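Local atomic coordinates of EvdO1 (Micromonospora carbonacea, PDB entry 4XBZ), a protein that probably acts as a non-haem iron oxygenase of the phytanoyl-CoA dioxygenase family, carrying out an oxidative cyclization in orthosomycin biosynthesis. Residues Cys193-Pro198 against Trp220-Ala225; Arg156-Arg161 against Gln214-Glu219. All coordinates share one frame; numbering follows the deposited sequence.

Contact 1: Cys193-Pro198 against Trp220-Ala225; sequences CVWCIP and WDTTGA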
ATOM      1  N   CYS A 193       8.803  22.368 -14.047  1.00 32.05           N
ATOM      2  CA  CYS A 193       8.307  21.376 -13.087  1.00 30.58           C
ATOM      3  C   CYS A 193       8.598  19.947 -13.545  1.00 33.69           C
ATOM      4  O   CYS A 193       9.150  19.738 -14.632  1.00 32.31           O
ATOM      5  CB  CYS A 193       6.794  21.538 -12.852  1.00 32.10           C
ATOM      6  SG  CYS A 193       5.695  21.123 -14.282  1.00 30.93           S
ATOM      7  N   VAL A 194       8.226  18.973 -12.710  1.00 29.14           N
ATOM      8  CA  VAL A 194       8.374  17.558 -13.044  1.00 30.18           C
ATOM      9  C   VAL A 194       7.198  17.074 -13.872  1.00 27.70           C
ATOM     10  O   VAL A 194       6.055  17.473 -13.627  1.00 29.37           O
ATOM     11  CB  VAL A 194       8.458  16.655 -11.781  1.00 32.59           C
ATOM     12  CG1 VAL A 194       8.830  15.237 -12.170  1.00 28.55           C
ATOM     13  CG2 VAL A 194       9.450  17.206 -10.787  1.00 34.58           C
ATOM     14  N   TRP A 195       7.473  16.197 -14.833  1.00 27.04           N
ATOM     15  CA  TRP A 195       6.409  15.553 -15.594  1.00 30.42           C
ATOM     16  C   TRP A 195       6.501  14.042 -15.392  1.00 31.21           C
ATOM     17  O   TRP A 195       7.572  13.494 -15.160  1.00 26.77           O
ATOM     18  CB  TRP A 195       6.493  15.903 -17.086  1.00 27.63           C
ATOM     19  CG  TRP A 195       6.305  17.367 -17.396  1.00 30.52           C
ATOM     20  CD1 TRP A 195       7.199  18.369 -17.171  1.00 31.66           C
ATOM     21  CD2 TRP A 195       5.161  17.984 -18.006  1.00 34.95           C
ATOM     22  NE1 TRP A 195       6.685  19.568 -17.588  1.00 33.45           N
ATOM     23  CE2 TRP A 195       5.434  19.365 -18.102  1.00 33.58           C
ATOM     24  CE3 TRP A 195       3.932  17.508 -18.470  1.00 32.19           C
ATOM     25  CZ2 TRP A 195       4.526  20.274 -18.645  1.00 36.67           C
ATOM     26  CZ3 TRP A 195       3.028  18.411 -19.007  1.00 40.31           C
ATOM     27  CH2 TRP A 195       3.333  19.779 -19.097  1.00 37.28           C
ATOM     28  N   CYS A 196       5.378  13.357 -15.472  1.00 29.21           N
ATOM     29  CA  CYS A 196       5.451  11.916 -15.344  1.00 34.65           C
ATOM     30  C   CYS A 196       4.419  11.231 -16.209  1.00 33.21           C
ATOM     31  O   CYS A 196       3.430  11.848 -16.615  1.00 34.48           O
ATOM     32  CB  CYS A 196       5.280  11.509 -13.888  1.00 33.74           C
ATOM     33  SG  CYS A 196       3.741  12.042 -13.210  1.00 48.36           S
ATOM     34  N   ILE A 197       4.657   9.957 -16.498  1.00 33.45           N
ATOM     35  CA  ILE A 197       3.681   9.165 -17.234  1.00 32.61           C
ATOM     36  C   ILE A 197       2.864   8.299 -16.274  1.00 30.53           C
ATOM     37  O   ILE A 197       3.353   7.281 -15.774  1.00 29.06           O
ATOM     38  CB  ILE A 197       4.353   8.294 -18.303  1.00 32.33           C
ATOM     39  CG1 ILE A 197       5.106   9.192 -19.289  1.00 32.36           C
ATOM     40  CG2 ILE A 197       3.300   7.425 -19.021  1.00 30.88           C
ATOM     41  CD1 ILE A 197       6.022   8.464 -20.220  1.00 33.92           C
ATOM     42  N   PRO A 198       1.620   8.717 -16.008  1.00 32.31           N
ATOM     43  CA  PRO A 198       0.724   7.963 -15.115  1.00 31.90           C
ATOM     44  C   PRO A 198       0.667   6.479 -15.485  1.00 29.88           C
ATOM     45  O   PRO A 198       0.688   6.155 -16.670  1.00 31.85           O
ATOM     46  CB  PRO A 198      -0.646   8.625 -15.331  1.00 28.55           C
ATOM     47  CG  PRO A 198      -0.349   9.970 -15.902  1.00 27.75           C
ATOM     48  CD  PRO A 198       0.941   9.851 -16.666  1.00 29.78           C
ATOM     49  N   TRP A 220      12.128  17.428 -26.393  1.00 41.20           N
ATOM     50  CA  TRP A 220      11.208  17.445 -25.247  1.00 38.72           C
ATOM     51  C   TRP A 220       9.754  17.455 -25.681  1.00 42.42           C
ATOM     52  O   TRP A 220       9.318  18.344 -26.410  1.00 42.05           O
ATOM     53  CB  TRP A 220      11.457  18.648 -24.351  1.00 36.26           C
ATOM     54  CG  TRP A 220      10.419  18.796 -23.274  1.00 38.19           C
ATOM     55  CD1 TRP A 220       9.431  19.741 -23.208  1.00 38.50           C
ATOM     56  CD2 TRP A 220      10.247  17.961 -22.119  1.00 37.45           C
ATOM     57  NE1 TRP A 220       8.668  19.555 -22.081  1.00 33.07           N
ATOM     58  CE2 TRP A 220       9.143  18.468 -21.396  1.00 34.02           C
ATOM     59  CE3 TRP A 220      10.927  16.840 -21.617  1.00 37.79           C
ATOM     60  CZ2 TRP A 220       8.701  17.892 -20.200  1.00 36.37           C
ATOM     61  CZ3 TRP A 220      10.479  16.262 -20.424  1.00 32.67           C
ATOM     62  CH2 TRP A 220       9.379  16.792 -19.733  1.00 31.80           C
ATOM     63  N   ASP A 221       9.004  16.455 -25.234  1.00 44.66           N
ATOM     64  CA  ASP A 221       7.609  16.322 -25.628  1.00 41.68           C
ATOM     65  C   ASP A 221       6.778  15.756 -24.471  1.00 42.65           C
ATOM     66  O   ASP A 221       7.118  14.718 -23.906  1.00 40.39           O
ATOM     67  CB  ASP A 221       7.499  15.435 -26.869  1.00 44.86           C
ATOM     68  CG  ASP A 221       6.105  15.454 -27.486  1.00 53.63           C
ATOM     69  OD1 ASP A 221       5.852  16.289 -28.389  1.00 51.99           O
ATOM     70  OD2 ASP A 221       5.257  14.635 -27.058  1.00 53.74           O
ATOM     71  N   THR A 222       5.696  16.448 -24.127  1.00 39.96           N
ATOM     72  CA  THR A 222       4.888  16.118 -22.955  1.00 44.17           C
ATOM     73  C   THR A 222       3.622  15.298 -23.213  1.00 49.07           C
ATOM     74  O   THR A 222       2.759  15.222 -22.336  1.00 48.38           O
ATOM     75  CB  THR A 222       4.404  17.397 -22.242  1.00 39.34           C
ATOM     76  OG1 THR A 222       3.646  18.187 -23.163  1.00 37.16           O
ATOM     77  CG2 THR A 222       5.559  18.206 -21.714  1.00 38.33           C
ATOM     78  N   THR A 223       3.470  14.714 -24.397  1.00 49.55           N
ATOM     79  CA  THR A 223       2.186  14.098 -24.730  1.00 49.33           C
ATOM     80  C   THR A 223       2.050  12.735 -24.046  1.00 46.78           C
ATOM     81  O   THR A 223       2.918  11.869 -24.163  1.00 51.39           O
ATOM     82  CB  THR A 223       1.986  13.956 -26.267  1.00 50.54           C
ATOM     83  OG1 THR A 223       3.004  13.115 -26.821  1.00 54.44           O
ATOM     84  CG2 THR A 223       2.035  15.328 -26.945  1.00 50.60           C
ATOM     85  N   GLY A 224       0.955  12.558 -23.319  1.00 41.98           N
ATOM     86  CA  GLY A 224       0.752  11.341 -22.559  1.00 41.33           C
ATOM     87  C   GLY A 224       1.353  11.468 -21.176  1.00 40.54           C
ATOM     88  O   GLY A 224       1.236  10.557 -20.365  1.00 31.73           O
ATOM     89  N   ALA A 225       2.009  12.601 -20.920  1.00 40.16           N
ATOM     90  CA  ALA A 225       2.554  12.917 -19.602  1.00 35.74           C
ATOM     91  C   ALA A 225       1.716  13.978 -18.883  1.00 36.16           C
ATOM     92  O   ALA A 225       0.980  14.735 -19.500  1.00 38.00           O
ATOM     93  CB  ALA A 225       3.999  13.388 -19.725  1.00 38.54           C
TER
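Segment 193-198 passes beside loop 220-225, closest at Ile197 and Ala225, whose CA atoms lie 4.6 Å apart. Ala225 CA also makes a CA-H...O contact with Cys196 O at 3.3 Å. The Trp195 indole carries most of the rest. CG stands anti to its own carbonyl carbon (chi1 -63°), which puts one face of the ring against Thr222 and Trp220. Thr222 CG2 lies 3.5 Å from the centroid of the Trp195 six-membered ring, almost exactly on the ring normal, a CH-pi contact. Beside it the benzo edge of Trp220 points at the five-membered ring in a T-shaped stack, planes at 72°. Trp220 CZ2 comes to 3.4 Å from Trp195 CD1. An alanine in place of Trp195 would probably leave the Thr222 methyl and the Trp220 edge without the aromatic surface they pack on. Ile197 CG2 and Pro198 CD border Gly224 O. Thr222 to Ala225 form a type II turn, with Gly224 third at positive phi. Overlapping its start, Asp221 OD2 accepts from Thr223 N, an Asx turn, and from Thr223 OG1. The turn leads into strand 226-228, which pairs antiparallel with 194-196 in the minor sheet of a double-stranded beta-helix.

Contact 2: Arg156-Arg161 against Gln214-Glu219; sequences RLAWHR and QLNASE. With NI (nickel (II) ion), chain I.
Arg156 reaches from just before strand 157-160 to the C-terminal end of helix 205-217. Its CB points toward the helix. CG is anti to the backbone N (chi1 174°), and the chain runs extended through CD to NE, which carries the guanidinium to two backbone carbonyls. NH1 bonds Ser218 O at 2.8 Å, in the guanidinium plane and the carbonyl plane. NH2 bonds Leu215 O, also at 2.8 Å, from above that carbonyl's plane, and adds a weak bond to Ser218 O. Ser218 N takes Leu215 O from the opposite face. Farther along the strand, the Asn216 amide pairs with the backbone of Trp159. OD1 accepts from Trp159 N at 2.9 Å, and ND2 gives to Trp159 O at 3.2 Å, both on carbonyl lone pairs. Leu215 CD1 lies over one face of the Trp159 ring, 3.6 Å from the five-membered ring centroid, a CH-pi contact. His160 binds nickel through NE2, with Asp162 and His244 completing the protein ligands. Its ND1 bonds Ala158 O, so both ring nitrogens are engaged and the ring's rotation is restrained. The chemistry sets a cation against one carbonyl of the last helical turn and one just beyond, where the helix dipole would probably favour it.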
ATOM      1  N   ARG A 156      18.190  19.351 -19.527  1.00 38.56           N
ATOM      2  CA  ARG A 156      17.039  18.458 -19.529  1.00 36.69           C
ATOM      3  C   ARG A 156      17.204  17.237 -18.591  1.00 37.13           C
ATOM      4  O   ARG A 156      18.280  16.622 -18.529  1.00 32.27           O
ATOM      5  CB  ARG A 156      16.789  18.007 -20.965  1.00 34.92           C
ATOM      6  CG  ARG A 156      15.729  16.962 -21.135  1.00 39.97           C
ATOM      7  CD  ARG A 156      15.699  16.508 -22.577  1.00 41.05           C
ATOM      8  NE  ARG A 156      14.659  15.517 -22.796  1.00 40.37           N
ATOM      9  CZ  ARG A 156      14.394  14.967 -23.971  1.00 46.37           C
ATOM     10  NH1 ARG A 156      15.105  15.315 -25.040  1.00 47.88           N
ATOM     11  NH2 ARG A 156      13.412  14.071 -24.078  1.00 46.99           N
ATOM     12  N   LEU A 157      16.150  16.924 -17.837  1.00 32.09           N
ATOM     13  CA  LEU A 157      16.097  15.690 -17.029  1.00 31.74           C
ATOM     14  C   LEU A 157      15.480  14.586 -17.872  1.00 28.02           C
ATOM     15  O   LEU A 157      14.282  14.605 -18.157  1.00 32.24           O
ATOM     16  CB  LEU A 157      15.283  15.885 -15.737  1.00 29.97           C
ATOM     17  CG  LEU A 157      15.377  14.808 -14.637  1.00 37.81           C
ATOM     18  CD1 LEU A 157      16.785  14.763 -14.032  1.00 38.69           C
ATOM     19  CD2 LEU A 157      14.308  14.974 -13.525  1.00 33.81           C
ATOM     20  N   ALA A 158      16.314  13.653 -18.310  1.00 29.27           N
ATOM     21  CA  ALA A 158      15.874  12.563 -19.162  1.00 30.98           C
ATOM     22  C   ALA A 158      14.861  11.696 -18.422  1.00 34.97           C
ATOM     23  O   ALA A 158      14.934  11.561 -17.193  1.00 33.40           O
ATOM     24  CB  ALA A 158      17.064  11.724 -19.615  1.00 31.45           C
ATOM     25  N   TRP A 159      13.916  11.138 -19.180  1.00 26.97           N
ATOM     26  CA  TRP A 159      12.934  10.202 -18.656  1.00 31.46           C
ATOM     27  C   TRP A 159      13.575   8.951 -18.047  1.00 32.99           C
ATOM     28  O   TRP A 159      14.376   8.254 -18.684  1.00 30.10           O
ATOM     29  CB  TRP A 159      11.967   9.790 -19.751  1.00 28.09           C
ATOM     30  CG  TRP A 159      11.194  10.920 -20.327  1.00 33.50           C
ATOM     31  CD1 TRP A 159      11.496  11.631 -21.453  1.00 32.09           C
ATOM     32  CD2 TRP A 159       9.979  11.476 -19.813  1.00 32.43           C
ATOM     33  NE1 TRP A 159      10.544  12.587 -21.673  1.00 34.02           N
ATOM     34  CE2 TRP A 159       9.598  12.514 -20.683  1.00 33.99           C
ATOM     35  CE3 TRP A 159       9.175  11.193 -18.704  1.00 31.04           C
ATOM     36  CZ2 TRP A 159       8.446  13.275 -20.483  1.00 29.82           C
ATOM     37  CZ3 TRP A 159       8.029  11.950 -18.505  1.00 34.40           C
ATOM     38  CH2 TRP A 159       7.677  12.978 -19.395  1.00 34.36           C
ATOM     39  N   HIS A 160      13.195   8.655 -16.811  1.00 31.95           N
ATOM     40  CA  HIS A 160      13.822   7.563 -16.097  1.00 31.14           C
ATOM     41  C   HIS A 160      12.921   7.057 -14.987  1.00 29.70           C
ATOM     42  O   HIS A 160      12.031   7.766 -14.517  1.00 31.55           O
ATOM     43  CB  HIS A 160      15.162   8.023 -15.511  1.00 27.60           C
ATOM     44  CG  HIS A 160      15.008   9.031 -14.412  1.00 36.06           C
ATOM     45  ND1 HIS A 160      14.578  10.321 -14.639  1.00 34.31           N
ATOM     46  CD2 HIS A 160      15.194   8.928 -13.073  1.00 38.16           C
ATOM     47  CE1 HIS A 160      14.521  10.976 -13.491  1.00 35.77           C
ATOM     48  NE2 HIS A 160      14.889  10.151 -12.525  1.00 37.57           N
ATOM     49  N   ARG A 161      13.161   5.818 -14.584  1.00 34.20           N
ATOM     50  CA  ARG A 161      12.702   5.311 -13.303  1.00 31.68           C
ATOM     51  C   ARG A 161      13.796   5.547 -12.276  1.00 34.02           C
ATOM     52  O   ARG A 161      14.973   5.624 -12.628  1.00 36.28           O
ATOM     53  CB  ARG A 161      12.379   3.824 -13.385  1.00 32.70           C
ATOM     54  CG  ARG A 161      11.025   3.484 -13.961  1.00 30.97           C
ATOM     55  CD  ARG A 161      10.806   1.966 -13.884  1.00 27.24           C
ATOM     56  NE  ARG A 161       9.416   1.613 -14.146  1.00 28.15           N
ATOM     57  CZ  ARG A 161       9.005   0.397 -14.496  1.00 32.01           C
ATOM     58  NH1 ARG A 161       9.883  -0.592 -14.630  1.00 27.41           N
ATOM     59  NH2 ARG A 161       7.710   0.168 -14.703  1.00 28.37           N
ATOM     60  N   GLN A 214      12.811   6.171 -26.805  1.00 37.96           N
ATOM     61  CA  GLN A 214      12.191   6.988 -27.842  1.00 41.54           C
ATOM     62  C   GLN A 214      12.073   8.435 -27.375  1.00 40.16           C
ATOM     63  O   GLN A 214      12.481   9.353 -28.079  1.00 45.59           O
ATOM     64  CB  GLN A 214      10.806   6.456 -28.236  1.00 48.61           C
ATOM     65  CG  GLN A 214       9.835   7.568 -28.672  1.00 47.30           C
ATOM     66  CD  GLN A 214       8.405   7.090 -28.906  1.00 64.09           C
ATOM     67  OE1 GLN A 214       8.152   5.902 -29.147  1.00 66.68           O
ATOM     68  NE2 GLN A 214       7.455   8.023 -28.817  1.00 60.35           N
ATOM     69  N   LEU A 215      11.523   8.634 -26.182  1.00 37.61           N
ATOM     70  CA  LEU A 215      11.341   9.976 -25.649  1.00 40.24           C
ATOM     71  C   LEU A 215      12.668  10.740 -25.507  1.00 39.82           C
ATOM     72  O   LEU A 215      12.745  11.929 -25.818  1.00 37.94           O
ATOM     73  CB  LEU A 215      10.637   9.918 -24.296  1.00 37.42           C
ATOM     74  CG  LEU A 215       9.149   9.574 -24.260  1.00 39.11           C
ATOM     75  CD1 LEU A 215       8.691   9.441 -22.818  1.00 35.66           C
ATOM     76  CD2 LEU A 215       8.313  10.617 -25.014  1.00 39.33           C
ATOM     77  N   ASN A 216      13.709  10.060 -25.037  1.00 36.53           N
ATOM     78  CA  ASN A 216      14.970  10.742 -24.753  1.00 44.11           C
ATOM     79  C   ASN A 216      15.801  11.057 -26.009  1.00 44.77           C
ATOM     80  O   ASN A 216      16.517  12.053 -26.046  1.00 46.69           O
ATOM     81  CB  ASN A 216      15.786   9.918 -23.757  1.00 39.10           C
ATOM     82  CG  ASN A 216      15.171   9.933 -22.366  1.00 40.71           C
ATOM     83  OD1 ASN A 216      14.488  10.890 -21.990  1.00 35.48           O
ATOM     84  ND2 ASN A 216      15.389   8.867 -21.608  1.00 35.56           N
ATOM     85  N   ALA A 217      15.681  10.233 -27.046  1.00 44.06           N
ATOM     86  CA  ALA A 217      16.360  10.517 -28.304  1.00 47.64           C
ATOM     87  C   ALA A 217      15.605  11.580 -29.113  1.00 46.47           C
ATOM     88  O   ALA A 217      16.079  12.036 -30.149  1.00 47.01           O
ATOM     89  CB  ALA A 217      16.531   9.238 -29.120  1.00 44.40           C
ATOM     90  N   SER A 218      14.438  11.981 -28.630  1.00 46.12           N
ATOM     91  CA  SER A 218      13.643  12.989 -29.320  1.00 44.60           C
ATOM     92  C   SER A 218      13.610  14.288 -28.541  1.00 44.49           C
ATOM     93  O   SER A 218      13.984  14.323 -27.370  1.00 46.27           O
ATOM     94  CB  SER A 218      12.218  12.487 -29.537  1.00 48.34           C
ATOM     95  OG  SER A 218      12.213  11.087 -29.746  1.00 52.55           O
ATOM     96  N   GLU A 219      13.159  15.353 -29.196  1.00 45.24           N
ATOM     97  CA  GLU A 219      12.979  16.652 -28.556  1.00 42.75           C
ATOM     98  C   GLU A 219      11.986  16.558 -27.399  1.00 43.36           C
ATOM     99  O   GLU A 219      11.106  15.696 -27.425  1.00 43.45           O
ATOM    100  CB  GLU A 219      12.488  17.669 -29.585  1.00 53.57           C
ATOM    101  CG  GLU A 219      13.376  17.775 -30.815  1.00 53.60           C
ATOM    102  CD  GLU A 219      14.683  18.493 -30.527  1.00 55.88           C
ATOM    103  OE1 GLU A 219      14.752  19.221 -29.506  1.00 52.53           O
ATOM    104  OE2 GLU A 219      15.639  18.325 -31.322  1.00 61.56           O
TER
HETATM  105 NI    NI I 401      13.992  10.792 -10.352  1.00 49.52          NI

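The centres of the two contacts are about 10 Å apart, on the same side of the chain's centre. Their segments alternate along the chain: 156-161, 193-198, 214-219, then 220-225. Strand 194-196 is followed by helix 205-217. Loop 220-225 continues directly from 214-219. Strands 157-160 and 194-196 lie in one four-stranded antiparallel sheet, with 244-246 between them. Trp159 of contact 2 joins the two. Its ring lies nearly parallel to that of Trp220, and it also touches Ala225 CB, while Ile197 meets Leu215. The end of the helix and the loop after it therefore both pack on the sheet that supplies His160 and His244 to the metal.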